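Local coordinates for protein ACDH-11, isoform b (PDB 4Y9J) that belongs to the acyl-CoA dehydrogenase family of flavoproteins and binds flavin-adenine dinucleotide together with UCC, at residues S453-V456 / L457-F460; M393-R396 / L397-V401; A528-I531 / A532-Y535. All blocks are in the same frame, centred on the assembly; numbering follows the deposited sequence.

Contact 1: S453-V456 / L457-F460; sequences SLDV and LRVF. With UCC (S-{(3S,5R,9R)-1-[(2R,3S,4R,5R)-5-(6-amino-9H-purin-9-yl)-4-hydroxy-3-(phosphonooxy)tetrahydrofuran-2-yl]-3,5,9-trihydroxy-8,8-dimethyl-3,5-dioxido-10,14-dioxo-2,4,6-trioxa-11,15-diaza-3lambda~5~,5lambda~5~-diphosphaheptadecan-17-yl} undecanethioate), chain F.
Asp455 OD1 is gripped by two arginines. Within helix 449-461 it accepts a hydrogen bond from Arg458 NH1 at 2.7 Å, an i to i+3 salt bridge, and a second salt bridge reaches it from Arg396 on helix 389-419. Helix 449-461 belongs to the helical C-terminal part of the acyl-CoA dehydrogenase fold and lines the UCC pocket. Arg458 NH1 approaches OD1 on the anti side of the carboxylate, about 22° out of its plane, while OD1 stays close to the guanidinium plane; the two flat groups are turned 44° against each other. The bridge is therefore not bidentate. The remaining N-H groups, one of them on NH1 itself, turn to the ligand. Arg458 NE and NH2 both donate to the phosphate oxygen O12 of UCC, each at 3.0 Å, and NH2 also meets OP3 of UCC at 3.1 Å. OP3 is held a second time, by Arg458 NH1 at 3.2 Å. All three nitrogens are thus engaged, which fixes the rotation of the group, and UCC C8 of the adenine lies over one face, near its rim. The Arg458 side chain leaves the helix with CG anti to the backbone N and bends at chi3 (-76°), which turns the guanidinium toward UCC. Backbone i to i+4 hydrogen bonds also join the two segments, and the other side-chain meetings are apolar. Leu454 CD2 meets Leu457 CD1 loosely at 4.3 Å, with Leu454 also packing on Leu353 of the second subunit and on flavin-adenine dinucleotide. Val456 and Phe460 point the same way, side by side: Val456 CG1 lies 3.7 Å from Phe460 CE2, and the same ring places CD2 3.2 Å from Val456 O.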
# COMPACT_ATOMS: atom_id res chain seq x y z
N SER B 453 19.57 18.46 -29.94
CA SER B 453 19.60 19.11 -31.26
C SER B 453 20.51 20.34 -31.25
O SER B 453 21.20 20.61 -32.22
CB SER B 453 18.18 19.46 -31.74
OG SER B 453 17.36 18.32 -31.95
N LEU B 454 20.56 21.05 -30.12
CA LEU B 454 21.47 22.14 -29.94
C LEU B 454 22.93 21.66 -29.84
O LEU B 454 23.83 22.39 -30.30
CB LEU B 454 21.10 22.93 -28.72
CG LEU B 454 19.81 23.70 -28.88
CD1 LEU B 454 19.51 24.41 -27.60
CD2 LEU B 454 19.91 24.73 -29.97
N ASP B 455 23.17 20.47 -29.31
CA ASP B 455 24.51 19.88 -29.25
C ASP B 455 24.94 19.54 -30.64
O ASP B 455 26.12 19.72 -30.99
CB ASP B 455 24.57 18.63 -28.37
CG ASP B 455 26.00 18.05 -28.24
OD1 ASP B 455 26.91 18.83 -27.86
OD2 ASP B 455 26.25 16.83 -28.50
N VAL B 456 24.01 19.08 -31.48
CA VAL B 456 24.38 18.87 -32.86
C VAL B 456 24.94 20.19 -33.47
O VAL B 456 25.94 20.20 -34.27
CB VAL B 456 23.19 18.33 -33.67
CG1 VAL B 456 23.54 18.31 -35.15
CG2 VAL B 456 22.83 16.92 -33.23
N LEU B 457 24.27 21.29 -33.15
CA LEU B 457 24.74 22.60 -33.60
C LEU B 457 26.09 23.00 -32.95
O LEU B 457 26.95 23.58 -33.60
CB LEU B 457 23.68 23.68 -33.35
CG LEU B 457 22.37 23.50 -34.14
CD1 LEU B 457 21.58 24.77 -33.93
CD2 LEU B 457 22.58 23.24 -35.65
N ARG B 458 26.29 22.71 -31.67
CA ARG B 458 27.61 22.92 -31.09
C ARG B 458 28.67 22.12 -31.89
O ARG B 458 29.81 22.62 -32.11
CB ARG B 458 27.59 22.49 -29.62
CG ARG B 458 28.96 22.44 -28.93
CD ARG B 458 28.85 21.61 -27.64
NE ARG B 458 28.19 22.36 -26.59
CZ ARG B 458 27.00 22.10 -26.03
NH1 ARG B 458 26.26 21.03 -26.36
NH2 ARG B 458 26.55 22.93 -25.10
N VAL B 459 28.32 20.90 -32.32
CA VAL B 459 29.24 20.09 -33.14
C VAL B 459 29.68 20.83 -34.40
O VAL B 459 30.89 20.85 -34.73
CB VAL B 459 28.71 18.67 -33.45
CG1 VAL B 459 29.74 17.92 -34.31
CG2 VAL B 459 28.55 17.92 -32.15
N PHE B 460 28.74 21.43 -35.09
CA PHE B 460 29.05 22.23 -36.33
C PHE B 460 29.82 23.56 -36.09
O PHE B 460 30.59 24.02 -36.92
CB PHE B 460 27.77 22.50 -37.09
CG PHE B 460 27.19 21.27 -37.74
CD1 PHE B 460 27.86 20.63 -38.75
CD2 PHE B 460 25.99 20.77 -37.38
CE1 PHE B 460 27.32 19.52 -39.38
CE2 PHE B 460 25.45 19.67 -38.02
CZ PHE B 460 26.12 19.02 -38.99
OA1 UCC F . 19.98 12.30 -16.88
CA1 UCC F . 20.98 11.76 -16.25
CA2 UCC F . 21.12 10.33 -15.73
CA3 UCC F . 20.21 9.26 -16.25
CA4 UCC F . 20.97 7.91 -16.51
CA5 UCC F . 21.01 7.64 -18.02
CA6 UCC F . 20.74 6.21 -18.32
CA7 UCC F . 20.78 5.93 -19.82
CA8 UCC F . 20.67 4.46 -19.73
CA9 UCC F . 19.76 3.74 -20.57
C10 UCC F . 18.67 3.08 -19.85
C11 UCC F . 17.45 3.80 -20.42
S UCC F . 22.38 12.55 -15.79
CP1 UCC F . 22.25 14.31 -16.31
CP2 UCC F . 22.14 14.53 -17.78
NP1 UCC F . 22.34 15.95 -18.16
CP3 UCC F . 22.55 16.22 -19.45
OP1 UCC F . 22.47 15.39 -20.35
CP4 UCC F . 22.98 17.64 -19.78
CP5 UCC F . 22.07 18.19 -20.89
NP2 UCC F . 22.70 19.45 -21.24
CP6 UCC F . 23.72 19.58 -22.09
OP2 UCC F . 24.16 18.65 -22.75
CP8 UCC F . 24.22 21.00 -22.28
OP3 UCC F . 24.41 21.24 -23.70
CPB UCC F . 25.58 21.31 -21.71
CP7 UCC F . 26.73 20.30 -21.91
CP9 UCC F . 25.36 20.88 -20.20
CPA UCC F . 25.80 22.80 -21.38
O7 UCC F . 27.12 22.97 -20.78
P2 UCC F . 27.83 24.43 -20.81
O21 UCC F . 29.16 24.37 -20.07
O22 UCC F . 26.73 25.45 -20.52
O6 UCC F . 28.07 24.57 -22.42
P1 UCC F . 29.44 24.69 -23.22
O11 UCC F . 30.26 25.91 -22.81
O12 UCC F . 29.00 24.54 -24.64
O5' UCC F . 30.19 23.29 -22.71
C5' UCC F . 31.44 23.35 -21.99
C4' UCC F . 32.52 22.47 -22.64
C3' UCC F . 32.81 22.91 -24.07
O3' UCC F . 34.17 22.60 -24.28
P3 UCC F . 35.26 23.71 -24.54
O33 UCC F . 36.53 22.89 -24.58
O32 UCC F . 35.26 24.54 -23.28
O31 UCC F . 34.80 24.39 -25.85
C2' UCC F . 31.96 22.02 -24.97
O2' UCC F . 32.53 21.70 -26.24
O4' UCC F . 32.05 21.11 -22.73
C1' UCC F . 31.98 20.76 -24.11
N9 UCC F . 30.89 19.80 -24.34
C4 UCC F . 31.08 18.64 -24.94
N3 UCC F . 32.16 17.97 -25.42
C8 UCC F . 29.58 19.99 -24.05
N7 UCC F . 28.89 18.90 -24.43
C5 UCC F . 29.76 18.02 -24.99
C6 UCC F . 29.70 16.64 -25.55
N6 UCC F . 28.50 16.01 -25.61
N1 UCC F . 30.85 16.10 -26.05
C2 UCC F . 32.03 16.75 -25.98

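Contact 2: M393-R396 / L397-V401; sequences MMLR and LITPV. With UCC (S-{(3S,5R,9R)-1-[(2R,3S,4R,5R)-5-(6-amino-9H-purin-9-yl)-4-hydroxy-3-(phosphonooxy)tetrahydrofuran-2-yl]-3,5,9-trihydroxy-8,8-dimethyl-3,5-dioxido-10,14-dioxo-2,4,6-trioxa-11,15-diaza-3lambda~5~,5lambda~5~-diphosphaheptadecan-17-yl} undecanethioate), chain F.
Leu397 lies alongside Met394 in helix 389-419, its CD2 4.0 Å from Met394 SD. The methionine is bent at chi2 (-47°) and chi3, which folds its sulfur and methyl back to the leucine. Ile398 follows; its N donates to Met394 O at 2.8 Å, and its CG2 also borders that oxygen. At Thr399 the regular pattern slackens: its N reaches Leu395 O only weakly, at 3.5 Å, while Thr399 OG1 stands 3.1 Å from the same oxygen. Pro400 explains the change. Having no N-H, it cannot bond to the turn before, and its CD sits 3.2 Å from Arg396 O, a buried oxygen with no polar partner in the model. The result is a proline kink in a pocket-lining helix of the acyl-CoA dehydrogenase C-terminal domain. Pro400 CD also borders the edge of the Arg396 guanidinium, whose face carries UCC N1 over its centre, 3.2 Å above the plane. Arg396 NH2 is meanwhile tied to Asp455 of helix 449-461. The guanidinium thus presents its flat side to the adenine while its N-H edge serves an acid, so base and carboxylate can probably be bound at once.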
# COMPACT_ATOMS: atom_id res chain seq x y z
N MET B 393 35.20 12.67 -36.58
CA MET B 393 34.11 13.66 -36.66
C MET B 393 32.73 13.00 -36.59
O MET B 393 31.85 13.51 -35.89
CB MET B 393 34.22 14.54 -37.92
CG MET B 393 35.35 15.57 -37.77
SD MET B 393 35.49 16.66 -39.20
CE MET B 393 36.46 15.61 -40.27
N MET B 394 32.54 11.90 -37.32
CA MET B 394 31.27 11.21 -37.32
C MET B 394 30.91 10.62 -35.95
O MET B 394 29.72 10.53 -35.60
CB MET B 394 31.23 10.13 -38.41
CG MET B 394 31.13 10.68 -39.82
SD MET B 394 29.87 11.94 -39.96
CE MET B 394 30.83 13.45 -39.75
N LEU B 395 31.90 10.25 -35.14
CA LEU B 395 31.60 9.80 -33.76
C LEU B 395 31.02 10.93 -32.95
O LEU B 395 30.04 10.75 -32.25
CB LEU B 395 32.86 9.30 -33.04
CG LEU B 395 32.75 8.83 -31.59
CD1 LEU B 395 31.62 7.82 -31.32
CD2 LEU B 395 34.10 8.30 -31.14
N ARG B 396 31.58 12.12 -33.08
CA ARG B 396 31.12 13.25 -32.27
C ARG B 396 29.73 13.71 -32.68
O ARG B 396 28.90 14.07 -31.81
CB ARG B 396 32.11 14.42 -32.36
CG ARG B 396 31.65 15.65 -31.57
CD ARG B 396 31.62 15.50 -30.06
NE ARG B 396 31.12 16.69 -29.38
CZ ARG B 396 29.85 16.90 -29.00
NH1 ARG B 396 28.90 15.96 -29.15
NH2 ARG B 396 29.53 18.06 -28.42
N LEU B 397 29.47 13.63 -33.98
CA LEU B 397 28.18 14.01 -34.57
C LEU B 397 27.07 12.97 -34.29
O LEU B 397 25.93 13.32 -33.92
CB LEU B 397 28.31 14.17 -36.07
CG LEU B 397 26.99 14.43 -36.78
CD1 LEU B 397 26.43 15.76 -36.27
CD2 LEU B 397 27.16 14.42 -38.29
N ILE B 398 27.39 11.69 -34.52
CA ILE B 398 26.40 10.63 -34.42
C ILE B 398 25.80 10.41 -33.02
O ILE B 398 24.66 10.03 -32.90
CB ILE B 398 26.91 9.31 -35.03
CG1 ILE B 398 25.73 8.43 -35.43
CG2 ILE B 398 27.80 8.57 -34.06
CD1 ILE B 398 26.17 7.19 -36.16
N THR B 399 26.55 10.68 -31.98
CA THR B 399 26.16 10.35 -30.66
C THR B 399 24.89 11.12 -30.27
O THR B 399 23.86 10.49 -29.90
CB THR B 399 27.34 10.58 -29.69
OG1 THR B 399 28.29 9.57 -29.94
CG2 THR B 399 26.88 10.39 -28.30
N PRO B 400 24.89 12.47 -30.45
CA PRO B 400 23.63 13.15 -30.10
C PRO B 400 22.49 12.91 -31.09
O PRO B 400 21.31 12.87 -30.66
CB PRO B 400 24.03 14.62 -30.09
CG PRO B 400 25.25 14.71 -31.01
CD PRO B 400 25.97 13.44 -30.68
N VAL B 401 22.83 12.76 -32.37
CA VAL B 401 21.84 12.54 -33.43
C VAL B 401 21.13 11.21 -33.15
O VAL B 401 19.90 11.14 -33.11
CB VAL B 401 22.49 12.54 -34.83
CG1 VAL B 401 21.48 12.12 -35.88
CG2 VAL B 401 23.07 13.90 -35.14
OA1 UCC F . 19.98 12.30 -16.88
CA1 UCC F . 20.98 11.76 -16.25
CA2 UCC F . 21.12 10.33 -15.73
CA3 UCC F . 20.21 9.26 -16.25
CA4 UCC F . 20.97 7.91 -16.51
CA5 UCC F . 21.01 7.64 -18.02
CA6 UCC F . 20.74 6.21 -18.32
CA7 UCC F . 20.78 5.93 -19.82
CA8 UCC F . 20.67 4.46 -19.73
CA9 UCC F . 19.76 3.74 -20.57
C10 UCC F . 18.67 3.08 -19.85
C11 UCC F . 17.45 3.80 -20.42
S UCC F . 22.38 12.55 -15.79
CP1 UCC F . 22.25 14.31 -16.31
CP2 UCC F . 22.14 14.53 -17.78
NP1 UCC F . 22.34 15.95 -18.16
CP3 UCC F . 22.55 16.22 -19.45
OP1 UCC F . 22.47 15.39 -20.35
CP4 UCC F . 22.98 17.64 -19.78
CP5 UCC F . 22.07 18.19 -20.89
NP2 UCC F . 22.70 19.45 -21.24
CP6 UCC F . 23.72 19.58 -22.09
OP2 UCC F . 24.16 18.65 -22.75
CP8 UCC F . 24.22 21.00 -22.28
OP3 UCC F . 24.41 21.24 -23.70
CPB UCC F . 25.58 21.31 -21.71
CP7 UCC F . 26.73 20.30 -21.91
CP9 UCC F . 25.36 20.88 -20.20
CPA UCC F . 25.80 22.80 -21.38
O7 UCC F . 27.12 22.97 -20.78
P2 UCC F . 27.83 24.43 -20.81
O21 UCC F . 29.16 24.37 -20.07
O22 UCC F . 26.73 25.45 -20.52
O6 UCC F . 28.07 24.57 -22.42
P1 UCC F . 29.44 24.69 -23.22
O11 UCC F . 30.26 25.91 -22.81
O12 UCC F . 29.00 24.54 -24.64
O5' UCC F . 30.19 23.29 -22.71
C5' UCC F . 31.44 23.35 -21.99
C4' UCC F . 32.52 22.47 -22.64
C3' UCC F . 32.81 22.91 -24.07
O3' UCC F . 34.17 22.60 -24.28
P3 UCC F . 35.26 23.71 -24.54
O33 UCC F . 36.53 22.89 -24.58
O32 UCC F . 35.26 24.54 -23.28
O31 UCC F . 34.80 24.39 -25.85
C2' UCC F . 31.96 22.02 -24.97
O2' UCC F . 32.53 21.70 -26.24
O4' UCC F . 32.05 21.11 -22.73
C1' UCC F . 31.98 20.76 -24.11
N9 UCC F . 30.89 19.80 -24.34
C4 UCC F . 31.08 18.64 -24.94
N3 UCC F . 32.16 17.97 -25.42
C8 UCC F . 29.58 19.99 -24.05
N7 UCC F . 28.89 18.90 -24.43
C5 UCC F . 29.76 18.02 -24.99
C6 UCC F . 29.70 16.64 -25.55
N6 UCC F . 28.50 16.01 -25.61
N1 UCC F . 30.85 16.10 -26.05
C2 UCC F . 32.03 16.75 -25.98

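Contact 3: A528-I531 / A532-Y535; sequences AFTI and ARIY
This is an intrahelical contact, i to i+3 and i to i+4, within helix 524-545 of the helical C-terminal region of this acyl-CoA dehydrogenase family member, and it is largely buried among neighbouring helices. The backbone evidence is a run of regular alpha-helical bonds, the shortest from Tyr535 N to Ile531 O at 2.8 Å. On one flank Arg533 folds back along its own helix. Its CG stands beside the backbone N, anti to the carbonyl carbon, and a bend at chi3 (-63°) lays the rim of the guanidinium face over Phe529 CB, which lies 3.8 Å from Arg533 NH1. The Phe529 ring is met at its edge, not over its face: NH1 is 3.9 Å from CD2, and the two planes stand 86° apart. Arg533 NH2 makes only a weak bond to Thr530 OG1, 3.3 Å and bent to 123°. The firmer partners lie outside, Leu567 O for Arg533 NE and His526 O for Thr530 OG1, while Phe529 pairs edge-to-face with Tyr405 of helix 389-419. On the next flank Thr530 and Ile534 run side by side, and Ile534 also packs on Phe470 and Val474 of helix 466-478. The threonine thus divides its two branches: OG1 faces Arg533 NH2, and CG2 touches Ile534 CD1 at 3.6 Å.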
# COMPACT_ATOMS: atom_id res chain seq x y z
N ALA B 528 18.85 18.12 -37.10
CA ALA B 528 19.26 16.88 -36.49
C ALA B 528 18.54 15.65 -37.06
O ALA B 528 19.18 14.63 -37.33
CB ALA B 528 19.16 16.95 -34.97
N PHE B 529 17.22 15.74 -37.26
CA PHE B 529 16.45 14.63 -37.82
C PHE B 529 16.86 14.31 -39.29
O PHE B 529 16.82 13.17 -39.72
CB PHE B 529 14.98 15.00 -37.81
CG PHE B 529 14.22 14.72 -36.53
CD1 PHE B 529 14.80 14.73 -35.29
CD2 PHE B 529 12.81 14.55 -36.59
CE1 PHE B 529 14.08 14.43 -34.12
CE2 PHE B 529 12.08 14.30 -35.41
CZ PHE B 529 12.72 14.23 -34.18
N THR B 530 17.16 15.34 -40.07
CA THR B 530 17.58 15.13 -41.46
C THR B 530 18.89 14.37 -41.50
O THR B 530 19.04 13.48 -42.30
CB THR B 530 17.70 16.45 -42.20
OG1 THR B 530 16.44 17.11 -42.15
CG2 THR B 530 18.13 16.21 -43.63
N ILE B 531 19.80 14.73 -40.61
CA ILE B 531 21.07 14.01 -40.48
C ILE B 531 20.78 12.52 -40.14
O ILE B 531 21.31 11.57 -40.84
CB ILE B 531 21.99 14.69 -39.46
CG1 ILE B 531 22.43 16.03 -40.02
CG2 ILE B 531 23.24 13.81 -39.19
CD1 ILE B 531 23.17 16.94 -39.08
N ALA B 532 19.94 12.32 -39.15
CA ALA B 532 19.64 10.97 -38.72
C ALA B 532 19.12 10.16 -39.88
O ALA B 532 19.56 9.08 -40.11
CB ALA B 532 18.62 10.97 -37.59
N ARG B 533 18.19 10.72 -40.66
CA ARG B 533 17.55 9.94 -41.72
C ARG B 533 18.48 9.69 -42.91
O ARG B 533 18.39 8.65 -43.53
CB ARG B 533 16.29 10.64 -42.18
CG ARG B 533 15.24 10.68 -41.08
CD ARG B 533 13.95 11.39 -41.42
NE ARG B 533 14.14 12.82 -41.72
CZ ARG B 533 13.45 13.87 -41.22
NH1 ARG B 533 12.42 13.67 -40.32
NH2 ARG B 533 13.79 15.12 -41.68
N ILE B 534 19.28 10.69 -43.27
CA ILE B 534 20.26 10.54 -44.34
C ILE B 534 21.24 9.44 -43.97
O ILE B 534 21.56 8.56 -44.80
CB ILE B 534 20.99 11.89 -44.63
CG1 ILE B 534 20.00 12.85 -45.33
CG2 ILE B 534 22.25 11.68 -45.52
CD1 ILE B 534 20.49 14.26 -45.50
N TYR B 535 21.77 9.54 -42.77
CA TYR B 535 22.80 8.61 -42.31
C TYR B 535 22.20 7.20 -42.25
O TYR B 535 22.80 6.23 -42.75
CB TYR B 535 23.34 9.08 -40.95
CG TYR B 535 24.77 8.72 -40.63
CD1 TYR B 535 25.38 7.59 -41.17
CD2 TYR B 535 25.49 9.50 -39.71
CE1 TYR B 535 26.74 7.29 -40.86
CE2 TYR B 535 26.82 9.21 -39.38
CZ TYR B 535 27.41 8.09 -39.90
OH TYR B 535 28.69 7.82 -39.51

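The three contacts lie on three helices that pack against one another on the same side of the chain's centre, with contact centres about 10 Å (1 and 2), 11 Å (2 and 3) and 13 Å (1 and 3) apart. Contacts 1 and 2 both touch UCC; Asp455 OD1 to Arg396 NH2, 2.8 Å, joins their helices, and Val456 CG2 packs 3.6 Å from Val401 CG2. Contact 3 stands back, the side chain of Ala528 about 13 Å from UCC. Its links to the other two are packing contacts, with no salt bridge among them: Val401 CG1 meets Ala532 CB at 3.5 Å, and Phe460 CZ meets Ile531 CD1 at 3.6 Å. The pocket-lining pair is thus backed by helix 524-545.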